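Local coordinates for protein branched-chain-amino-acid aminotransferase (Pseudomonas aeruginosa, PDB 6NST) that probably transfers the amino group of leucine, isoleucine and valine to 2-oxoglutarate with the help of pyridoxal 5'-phosphate, at residues G49-L55 and W302-V306; T59-F63 and Y75-N81. The protein carries 1 engineered substitution. One frame throughout, in Å; residues are numbered along the deposited sequence.

Contact 1. Residues G49-L55 and W302-V306; sequences GTAIFRL and WRTLV
Strands 51-53 and 303-305 pair antiparallel, their axes 4.2 Å apart at closest approach and their directions 152° apart. Ile52 and Thr304 form the hydrogen-bonded pair: Ile52 N gives a 2.8 Å bond to Thr304 O, and Thr304 N returns one to Ile52 O. Ala51 with Leu305 and Phe53 with Arg303 are the non-hydrogen-bonded pairs on either side. Beyond them the backbone bonds Val306 N to Thr50 O and Arg54 N to Trp302 O, the latter 2.6 Å long, extend the pairing.

Where strand 51-53 gives way to helix 55-68, a water joins the two segments: it donates to Ile52 O, accepts from Leu55 N and is hydrogen-bonded to Thr304 OG1. Arg54 and Trp302 make a broad side-chain contact, running side by side in the same direction. The guanidinium of Arg54 lies flat on the indole, planes 16° apart, as an off-centre cation-pi stack with CZ 4.1 Å from the centroid of the five-membered ring. Its CD sits over that ring's face in a CH-pi contact. A bend at chi3 turns the end of the arginine along the indole, and Asn223 takes a bond from its NH1. Phe53, with CG anti to the backbone N (chi1 -178°), brings CE1 to 4.1 Å from Trp302 CB on the face it shares with Ala51, Arg303 and Leu305. On the face of Ile52 and Thr304, Ile52 CG1 meets Val306 CG2 at 3.8 Å, the two side chains crossing at about a right angle, while Leu55 CD2 packs on Thr304 CG2. Through this pairing the C-terminal strand 303-305 becomes the outermost strand of the chain's seven-stranded antiparallel sheet, beside strand 51-53, in a class-IV aminotransferase.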
ATOM      1  N   GLY A  49       2.198  13.381 -49.523  1.00 33.06           N
ATOM      2  CA  GLY A  49       1.965  14.686 -48.942  1.00 24.79           C
ATOM      3  C   GLY A  49       2.031  14.641 -47.427  1.00 31.70           C
ATOM      4  O   GLY A  49       2.212  13.593 -46.813  1.00 25.68           O
ATOM      5  N   THR A  50       1.889  15.823 -46.831  1.00 33.61           N
ATOM      6  CA  THR A  50       1.852  15.921 -45.377  1.00 29.55           C
ATOM      7  C   THR A  50       0.661  15.139 -44.842  1.00 32.67           C
ATOM      8  O   THR A  50      -0.485  15.399 -45.223  1.00 25.50           O
ATOM      9  CB  THR A  50       1.774  17.386 -44.944  1.00 32.93           C
ATOM     10  OG1 THR A  50       2.921  18.093 -45.431  1.00 30.79           O
ATOM     11  CG2 THR A  50       1.728  17.493 -43.426  1.00 29.69           C
ATOM     12  N   ALA A  51       0.933  14.166 -43.973  1.00 29.09           N
ATOM     13  CA  ALA A  51      -0.096  13.264 -43.480  1.00 28.14           C
ATOM     14  C   ALA A  51      -0.021  13.150 -41.965  1.00 31.26           C
ATOM     15  O   ALA A  51       1.069  13.070 -41.390  1.00 25.64           O
ATOM     16  CB  ALA A  51       0.031  11.873 -44.115  1.00 31.28           C
ATOM     17  N   ILE A  52      -1.190  13.136 -41.332  1.00 33.84           N
ATOM     18  CA  ILE A  52      -1.290  12.947 -39.890  1.00 27.77           C
ATOM     19  C   ILE A  52      -1.273  11.455 -39.589  1.00 26.37           C
ATOM     20  O   ILE A  52      -2.006  10.676 -40.210  1.00 27.07           O
ATOM     21  CB  ILE A  52      -2.565  13.609 -39.342  1.00 21.66           C
ATOM     22  CG1 ILE A  52      -2.516  15.125 -39.550  1.00 20.27           C
ATOM     23  CG2 ILE A  52      -2.752  13.274 -37.875  1.00 16.11           C
ATOM     24  CD1 ILE A  52      -3.782  15.836 -39.129  1.00 27.19           C
ATOM     25  N   PHE A  53      -0.440  11.052 -38.635  1.00 18.89           N
ATOM     26  CA  PHE A  53      -0.290   9.645 -38.287  1.00 16.67           C
ATOM     27  C   PHE A  53      -1.343   9.257 -37.256  1.00 19.34           C
ATOM     28  O   PHE A  53      -1.366   9.805 -36.147  1.00 21.09           O
ATOM     29  CB  PHE A  53       1.111   9.358 -37.755  1.00 21.09           C
ATOM     30  CG  PHE A  53       1.336   7.915 -37.416  1.00 19.43           C
ATOM     31  CD1 PHE A  53       1.390   6.958 -38.416  1.00 17.33           C
ATOM     32  CD2 PHE A  53       1.489   7.513 -36.102  1.00 16.45           C
ATOM     33  CE1 PHE A  53       1.594   5.627 -38.110  1.00 24.68           C
ATOM     34  CE2 PHE A  53       1.694   6.183 -35.790  1.00 17.88           C
ATOM     35  CZ  PHE A  53       1.746   5.239 -36.794  1.00 28.89           C
ATOM     36  N   ARG A  54      -2.201   8.307 -37.625  1.00 20.47           N
ATOM     37  CA  ARG A  54      -3.269   7.792 -36.771  1.00 16.81           C
ATOM     38  C   ARG A  54      -4.106   8.933 -36.192  1.00 27.17           C
ATOM     39  O   ARG A  54      -4.218   9.116 -34.978  1.00 22.30           O
ATOM     40  CB  ARG A  54      -2.702   6.898 -35.667  1.00 20.62           C
ATOM     41  CG  ARG A  54      -1.853   5.758 -36.198  1.00 24.78           C
ATOM     42  CD  ARG A  54      -1.744   4.629 -35.194  1.00 14.87           C
ATOM     43  NE  ARG A  54      -3.018   3.942 -35.009  1.00 37.95           N
ATOM     44  CZ  ARG A  54      -3.180   2.851 -34.268  1.00 34.35           C
ATOM     45  NH1 ARG A  54      -2.145   2.313 -33.637  1.00 32.56           N
ATOM     46  NH2 ARG A  54      -4.377   2.294 -34.159  1.00 39.67           N
ATOM     47  N   LEU A  55      -4.690   9.711 -37.104  1.00 27.86           N
ATOM     48  CA  LEU A  55      -5.569  10.799 -36.696  1.00 22.22           C
ATOM     49  C   LEU A  55      -6.763  10.276 -35.905  1.00 23.85           C
ATOM     50  O   LEU A  55      -7.161  10.874 -34.897  1.00 26.55           O
ATOM     51  CB  LEU A  55      -6.036  11.576 -37.925  1.00 15.17           C
ATOM     52  CG  LEU A  55      -7.057  12.682 -37.668  1.00 19.23           C
ATOM     53  CD1 LEU A  55      -6.505  13.694 -36.678  1.00 16.62           C
ATOM     54  CD2 LEU A  55      -7.464  13.360 -38.968  1.00 15.77           C
ATOM     55  N   TRP A 302      -3.654   4.700 -41.482  1.00 31.67           N
ATOM     56  CA  TRP A 302      -2.942   5.368 -40.402  1.00 29.24           C
ATOM     57  C   TRP A 302      -2.259   6.656 -40.848  1.00 27.97           C
ATOM     58  O   TRP A 302      -1.666   7.345 -40.013  1.00 32.00           O
ATOM     59  CB  TRP A 302      -1.908   4.415 -39.785  1.00 26.13           C
ATOM     60  CG  TRP A 302      -2.522   3.318 -38.962  1.00 32.78           C
ATOM     61  CD1 TRP A 302      -3.850   3.139 -38.695  1.00 31.62           C
ATOM     62  CD2 TRP A 302      -1.832   2.253 -38.296  1.00 30.27           C
ATOM     63  NE1 TRP A 302      -4.029   2.029 -37.906  1.00 23.32           N
ATOM     64  CE2 TRP A 302      -2.807   1.466 -37.647  1.00 33.55           C
ATOM     65  CE3 TRP A 302      -0.487   1.886 -38.187  1.00 30.20           C
ATOM     66  CZ2 TRP A 302      -2.477   0.337 -36.898  1.00 26.62           C
ATOM     67  CZ3 TRP A 302      -0.163   0.764 -37.444  1.00 20.56           C
ATOM     68  CH2 TRP A 302      -1.154   0.003 -36.809  1.00 25.64           C
ATOM     69  N   ARG A 303      -2.330   6.999 -42.132  1.00 22.41           N
ATOM     70  CA  ARG A 303      -1.754   8.233 -42.660  1.00 27.33           C
ATOM     71  C   ARG A 303      -2.864   9.006 -43.365  1.00 35.00           C
ATOM     72  O   ARG A 303      -3.274   8.651 -44.474  1.00 34.20           O
ATOM     73  CB  ARG A 303      -0.592   7.940 -43.604  1.00 31.43           C
ATOM     74  CG  ARG A 303       0.610   7.306 -42.927  1.00 37.44           C
ATOM     75  CD  ARG A 303       1.701   6.994 -43.935  1.00 40.24           C
ATOM     76  NE  ARG A 303       1.252   6.028 -44.932  1.00 36.25           N
ATOM     77  CZ  ARG A 303       1.332   4.710 -44.781  1.00 30.75           C
ATOM     78  NH1 ARG A 303       1.849   4.200 -43.673  1.00 21.90           N
ATOM     79  NH2 ARG A 303       0.896   3.903 -45.741  1.00 33.71           N
ATOM     80  N   THR A 304      -3.349  10.066 -42.720  1.00 31.94           N
ATOM     81  CA  THR A 304      -4.436  10.881 -43.249  1.00 32.71           C
ATOM     82  C   THR A 304      -3.840  12.139 -43.870  1.00 31.92           C
ATOM     83  O   THR A 304      -3.294  12.989 -43.158  1.00 23.32           O
ATOM     84  CB  THR A 304      -5.440  11.227 -42.150  1.00 29.17           C
ATOM     85  OG1 THR A 304      -5.996  10.018 -41.618  1.00 34.65           O
ATOM     86  CG2 THR A 304      -6.563  12.092 -42.703  1.00 23.74           C
ATOM     87  N   LEU A 305      -3.941  12.249 -45.195  1.00 24.41           N
ATOM     88  CA  LEU A 305      -3.416  13.410 -45.899  1.00 34.31           C
ATOM     89  C   LEU A 305      -4.056  14.692 -45.378  1.00 39.10           C
ATOM     90  O   LEU A 305      -5.238  14.720 -45.024  1.00 31.20           O
ATOM     91  CB  LEU A 305      -3.660  13.276 -47.404  1.00 33.45           C
ATOM     92  CG  LEU A 305      -2.890  12.159 -48.110  1.00 31.29           C
ATOM     93  CD1 LEU A 305      -3.216  12.135 -49.597  1.00 28.35           C
ATOM     94  CD2 LEU A 305      -1.398  12.330 -47.885  1.00 25.67           C
ATOM     95  N   VAL A 306      -3.259  15.754 -45.333  1.00 38.51           N
ATOM     96  CA  VAL A 306      -3.713  17.029 -44.788  1.00 39.42           C
ATOM     97  C   VAL A 306      -4.337  17.908 -45.866  1.00 36.03           C
ATOM     98  O   VAL A 306      -5.358  18.559 -45.630  1.00 28.34           O
ATOM     99  CB  VAL A 306      -2.535  17.731 -44.085  1.00 45.58           C
ATOM    100  CG1 VAL A 306      -2.914  19.130 -43.676  1.00 43.40           C
ATOM    101  CG2 VAL A 306      -2.095  16.930 -42.868  1.00 46.98           C
TER
HETATM  102  O   HOH W   1      -4.327   8.955 -39.675  1.00 17.83           O

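Contact 2. Residues T59-F63 and Y75-N81; sequences TDRLF and YSRDEIN. With SO4 (sulfate ion), chain G.
Phe63 and Arg77 carry the contact, the arginine chain passing obliquely over one face of the ring. Arg77 CG stands above the ring centre, 3.7 Å from the centroid and 8° off the normal, a CH-pi contact. Extended from CG to NE, the chain carries its guanidinium over the CB-CG end of Phe63, ring and guanidinium planes 30° apart. There Arg77 NE makes a long salt bridge with Asp60 OD1 (3.4 Å), which lies near the guanidinium edge although the carboxylate is turned 67° from that plane. A water accepting from Arg77 NH2 and donating to Asp60 O adds a second link. The rim of the Phe63 ring meets Tyr75 O (3.2 Å from CZ) and Ile80 CG1, both in its plane. Thr59 OG1 lies 3.0 Å from Asn81 OD1 and is also hydrogen-bonded to Leu55 O. Facing away from helix 77-89, Arg61 points NH1 and NH2 at one sulfate oxygen, O1, and its NE forms a salt bridge with Glu39. The sulfate, also bound by Ile220 N, Thr221 and Thr257, probably occupies the cofactor phosphate site of this fold, which would put helix 55-68 beside the active site, with helix 77-89 packed against it.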
ATOM      1  N   THR A  59      -7.950  11.254 -32.041  1.00 21.60           N
ATOM      2  CA  THR A  59      -9.248  11.887 -31.839  1.00 20.42           C
ATOM      3  C   THR A  59     -10.146  11.026 -30.960  1.00 23.34           C
ATOM      4  O   THR A  59     -10.865  11.549 -30.100  1.00 23.44           O
ATOM      5  CB  THR A  59      -9.911  12.163 -33.191  1.00 21.21           C
ATOM      6  OG1 THR A  59      -9.124  13.111 -33.925  1.00 21.67           O
ATOM      7  CG2 THR A  59     -11.316  12.719 -33.002  1.00 12.96           C
ATOM      8  N   ASP A  60     -10.108   9.704 -31.149  1.00 22.84           N
ATOM      9  CA  ASP A  60     -10.906   8.811 -30.313  1.00 25.48           C
ATOM     10  C   ASP A  60     -10.443   8.854 -28.862  1.00 13.56           C
ATOM     11  O   ASP A  60     -11.264   8.793 -27.941  1.00 23.71           O
ATOM     12  CB  ASP A  60     -10.835   7.379 -30.845  1.00 29.05           C
ATOM     13  CG  ASP A  60     -11.710   7.162 -32.063  1.00 28.33           C
ATOM     14  OD1 ASP A  60     -12.533   8.048 -32.374  1.00 30.66           O
ATOM     15  OD2 ASP A  60     -11.571   6.100 -32.707  1.00 28.58           O
ATOM     16  N   ARG A  61      -9.131   8.951 -28.638  1.00 17.39           N
ATOM     17  CA  ARG A  61      -8.636   9.022 -27.270  1.00 17.52           C
ATOM     18  C   ARG A  61      -8.983  10.355 -26.625  1.00 25.85           C
ATOM     19  O   ARG A  61      -9.222  10.411 -25.412  1.00 22.29           O
ATOM     20  CB  ARG A  61      -7.128   8.786 -27.236  1.00 25.40           C
ATOM     21  CG  ARG A  61      -6.586   8.526 -25.842  1.00 16.33           C
ATOM     22  CD  ARG A  61      -5.149   8.050 -25.891  1.00 15.58           C
ATOM     23  NE  ARG A  61      -4.241   9.080 -26.386  1.00 14.94           N
ATOM     24  CZ  ARG A  61      -2.935   8.905 -26.548  1.00 25.46           C
ATOM     25  NH1 ARG A  61      -2.181   9.898 -27.002  1.00 22.54           N
ATOM     26  NH2 ARG A  61      -2.380   7.734 -26.255  1.00 28.64           N
ATOM     27  N   LEU A  62      -9.024  11.433 -27.413  1.00 20.56           N
ATOM     28  CA  LEU A  62      -9.456  12.718 -26.874  1.00 21.54           C
ATOM     29  C   LEU A  62     -10.891  12.639 -26.367  1.00 14.59           C
ATOM     30  O   LEU A  62     -11.194  13.108 -25.263  1.00 18.47           O
ATOM     31  CB  LEU A  62      -9.320  13.810 -27.935  1.00 11.72           C
ATOM     32  CG  LEU A  62      -9.534  15.239 -27.435  1.00 22.36           C
ATOM     33  CD1 LEU A  62      -8.397  15.661 -26.509  1.00 18.03           C
ATOM     34  CD2 LEU A  62      -9.676  16.210 -28.598  1.00 13.97           C
ATOM     35  N   PHE A  63     -11.787  12.037 -27.154  1.00 15.46           N
ATOM     36  CA  PHE A  63     -13.172  11.893 -26.719  1.00 14.08           C
ATOM     37  C   PHE A  63     -13.299  10.892 -25.579  1.00 15.09           C
ATOM     38  O   PHE A  63     -14.145  11.069 -24.693  1.00 13.98           O
ATOM     39  CB  PHE A  63     -14.053  11.490 -27.902  1.00 22.09           C
ATOM     40  CG  PHE A  63     -14.445  12.646 -28.778  1.00 15.82           C
ATOM     41  CD1 PHE A  63     -13.510  13.267 -29.589  1.00 12.81           C
ATOM     42  CD2 PHE A  63     -15.749  13.118 -28.785  1.00 21.84           C
ATOM     43  CE1 PHE A  63     -13.868  14.338 -30.393  1.00 14.80           C
ATOM     44  CE2 PHE A  63     -16.115  14.187 -29.589  1.00 12.69           C
ATOM     45  CZ  PHE A  63     -15.172  14.797 -30.392  1.00 12.86           C
ATOM     46  N   TYR A  75     -18.128  19.519 -30.097  1.00 25.99           N
ATOM     47  CA  TYR A  75     -17.886  19.180 -31.488  1.00 20.00           C
ATOM     48  C   TYR A  75     -17.758  17.671 -31.617  1.00 21.26           C
ATOM     49  O   TYR A  75     -17.453  16.965 -30.653  1.00 29.73           O
ATOM     50  CB  TYR A  75     -16.626  19.881 -32.022  1.00 22.49           C
ATOM     51  CG  TYR A  75     -16.677  21.374 -31.809  1.00 30.46           C
ATOM     52  CD1 TYR A  75     -17.373  22.193 -32.689  1.00 24.96           C
ATOM     53  CD2 TYR A  75     -16.058  21.961 -30.711  1.00 24.93           C
ATOM     54  CE1 TYR A  75     -17.443  23.556 -32.491  1.00 24.63           C
ATOM     55  CE2 TYR A  75     -16.121  23.324 -30.505  1.00 25.29           C
ATOM     56  CZ  TYR A  75     -16.815  24.115 -31.399  1.00 30.67           C
ATOM     57  OH  TYR A  75     -16.887  25.471 -31.199  1.00 32.29           O
ATOM     58  N   SER A  76     -18.005  17.184 -32.824  1.00 23.31           N
ATOM     59  CA  SER A  76     -17.966  15.757 -33.087  1.00 24.75           C
ATOM     60  C   SER A  76     -16.570  15.331 -33.522  1.00 21.05           C
ATOM     61  O   SER A  76     -15.690  16.153 -33.781  1.00 28.84           O
ATOM     62  CB  SER A  76     -18.988  15.392 -34.155  1.00 24.86           C
ATOM     63  OG  SER A  76     -18.697  16.060 -35.370  1.00 36.11           O
ATOM     64  N   ARG A  77     -16.378  14.014 -33.610  1.00 14.06           N
ATOM     65  CA  ARG A  77     -15.087  13.489 -34.038  1.00 13.87           C
ATOM     66  C   ARG A  77     -14.757  13.922 -35.462  1.00 16.84           C
ATOM     67  O   ARG A  77     -13.602  14.242 -35.767  1.00 24.38           O
ATOM     68  CB  ARG A  77     -15.078  11.967 -33.915  1.00 16.25           C
ATOM     69  CG  ARG A  77     -15.159  11.482 -32.479  1.00 28.83           C
ATOM     70  CD  ARG A  77     -15.273   9.972 -32.408  1.00 29.30           C
ATOM     71  NE  ARG A  77     -15.247   9.494 -31.029  1.00 29.75           N
ATOM     72  CZ  ARG A  77     -16.300   9.496 -30.218  1.00 20.60           C
ATOM     73  NH1 ARG A  77     -17.467   9.958 -30.643  1.00 27.89           N
ATOM     74  NH2 ARG A  77     -16.184   9.041 -28.980  1.00 22.14           N
ATOM     75  N   ASP A  78     -15.760  13.951 -36.345  1.00 26.56           N
ATOM     76  CA  ASP A  78     -15.506  14.341 -37.729  1.00 19.82           C
ATOM     77  C   ASP A  78     -15.066  15.797 -37.820  1.00 26.40           C
ATOM     78  O   ASP A  78     -14.210  16.141 -38.644  1.00 25.29           O
ATOM     79  CB  ASP A  78     -16.749  14.102 -38.586  1.00 21.50           C
ATOM     80  CG  ASP A  78     -16.510  14.400 -40.055  1.00 21.02           C
ATOM     81  OD1 ASP A  78     -15.800  13.613 -40.715  1.00 24.39           O
ATOM     82  OD2 ASP A  78     -17.031  15.420 -40.551  1.00 37.24           O
ATOM     83  N   GLU A  79     -15.639  16.668 -36.986  1.00 25.77           N
ATOM     84  CA  GLU A  79     -15.195  18.059 -36.967  1.00 23.93           C
ATOM     85  C   GLU A  79     -13.778  18.177 -36.423  1.00 25.63           C
ATOM     86  O   GLU A  79     -12.970  18.953 -36.947  1.00 24.00           O
ATOM     87  CB  GLU A  79     -16.153  18.910 -36.138  1.00 24.34           C
ATOM     88  CG  GLU A  79     -17.591  18.865 -36.605  1.00 33.59           C
ATOM     89  CD  GLU A  79     -18.473  19.820 -35.831  1.00 33.12           C
ATOM     90  OE1 GLU A  79     -18.386  21.041 -36.076  1.00 43.03           O
ATOM     91  OE2 GLU A  79     -19.240  19.351 -34.964  1.00 37.79           O
ATOM     92  N   ILE A  80     -13.458  17.412 -35.376  1.00 18.35           N
ATOM     93  CA  ILE A  80     -12.124  17.480 -34.790  1.00 17.86           C
ATOM     94  C   ILE A  80     -11.084  16.939 -35.761  1.00 27.07           C
ATOM     95  O   ILE A  80     -10.001  17.518 -35.917  1.00 25.49           O
ATOM     96  CB  ILE A  80     -12.093  16.734 -33.443  1.00 17.57           C
ATOM     97  CG1 ILE A  80     -13.012  17.426 -32.439  1.00 22.22           C
ATOM     98  CG2 ILE A  80     -10.675  16.671 -32.901  1.00 19.26           C
ATOM     99  CD1 ILE A  80     -12.699  18.895 -32.244  1.00 15.98           C
ATOM    100  N   ASN A  81     -11.392  15.823 -36.433  1.00 26.48           N
ATOM    101  CA  ASN A  81     -10.489  15.308 -37.457  1.00 22.44           C
ATOM    102  C   ASN A  81     -10.265  16.338 -38.556  1.00 22.91           C
ATOM    103  O   ASN A  81      -9.132  16.542 -39.008  1.00 26.35           O
ATOM    104  CB  ASN A  81     -11.041  14.011 -38.052  1.00 29.01           C
ATOM    105  CG  ASN A  81     -11.072  12.874 -37.054  1.00 36.93           C
ATOM    106  OD1 ASN A  81     -10.030  12.363 -36.650  1.00 44.29           O
ATOM    107  ND2 ASN A  81     -12.271  12.459 -36.665  1.00 47.87           N
TER
HETATM  108  S   SO4 G 401       1.594   8.424 -27.075  1.00 38.28           S
HETATM  109  O1  SO4 G 401       0.180   8.111 -27.256  1.00 28.02           O
HETATM  110  O2  SO4 G 401       1.844   9.799 -27.487  1.00 28.19           O
HETATM  111  O3  SO4 G 401       1.959   8.264 -25.668  1.00 40.30           O
HETATM  112  O4  SO4 G 401       2.398   7.519 -27.892  1.00 28.93           O
HETATM  113  O   HOH W   2     -13.687   7.547 -28.992  1.00 27.45           O

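How the contacts relate
The centres of the two contacts are 15 Å apart, and contact 2 is nested in the chain loop that contact 1 closes. Strand 51-53 leads directly into helix 55-68, which supplies 59-63, and helix 77-89 follows; strand 303-305 returns some 210 residues later. The contacts touch where Leu55 CG packs 3.2 Å from Asn81 OD1. Helix 77-89 serves both: Ile52 and Leu55 lean on its Thr84, while Arg85 and Arg89 bind carbonyls of Leu305 and Val306. The C-terminal edge strand is thereby tied to the helix pair beside the sheet, whose helix 55-68 also reaches the sulfate and Lys160, the probable cofactor lysine.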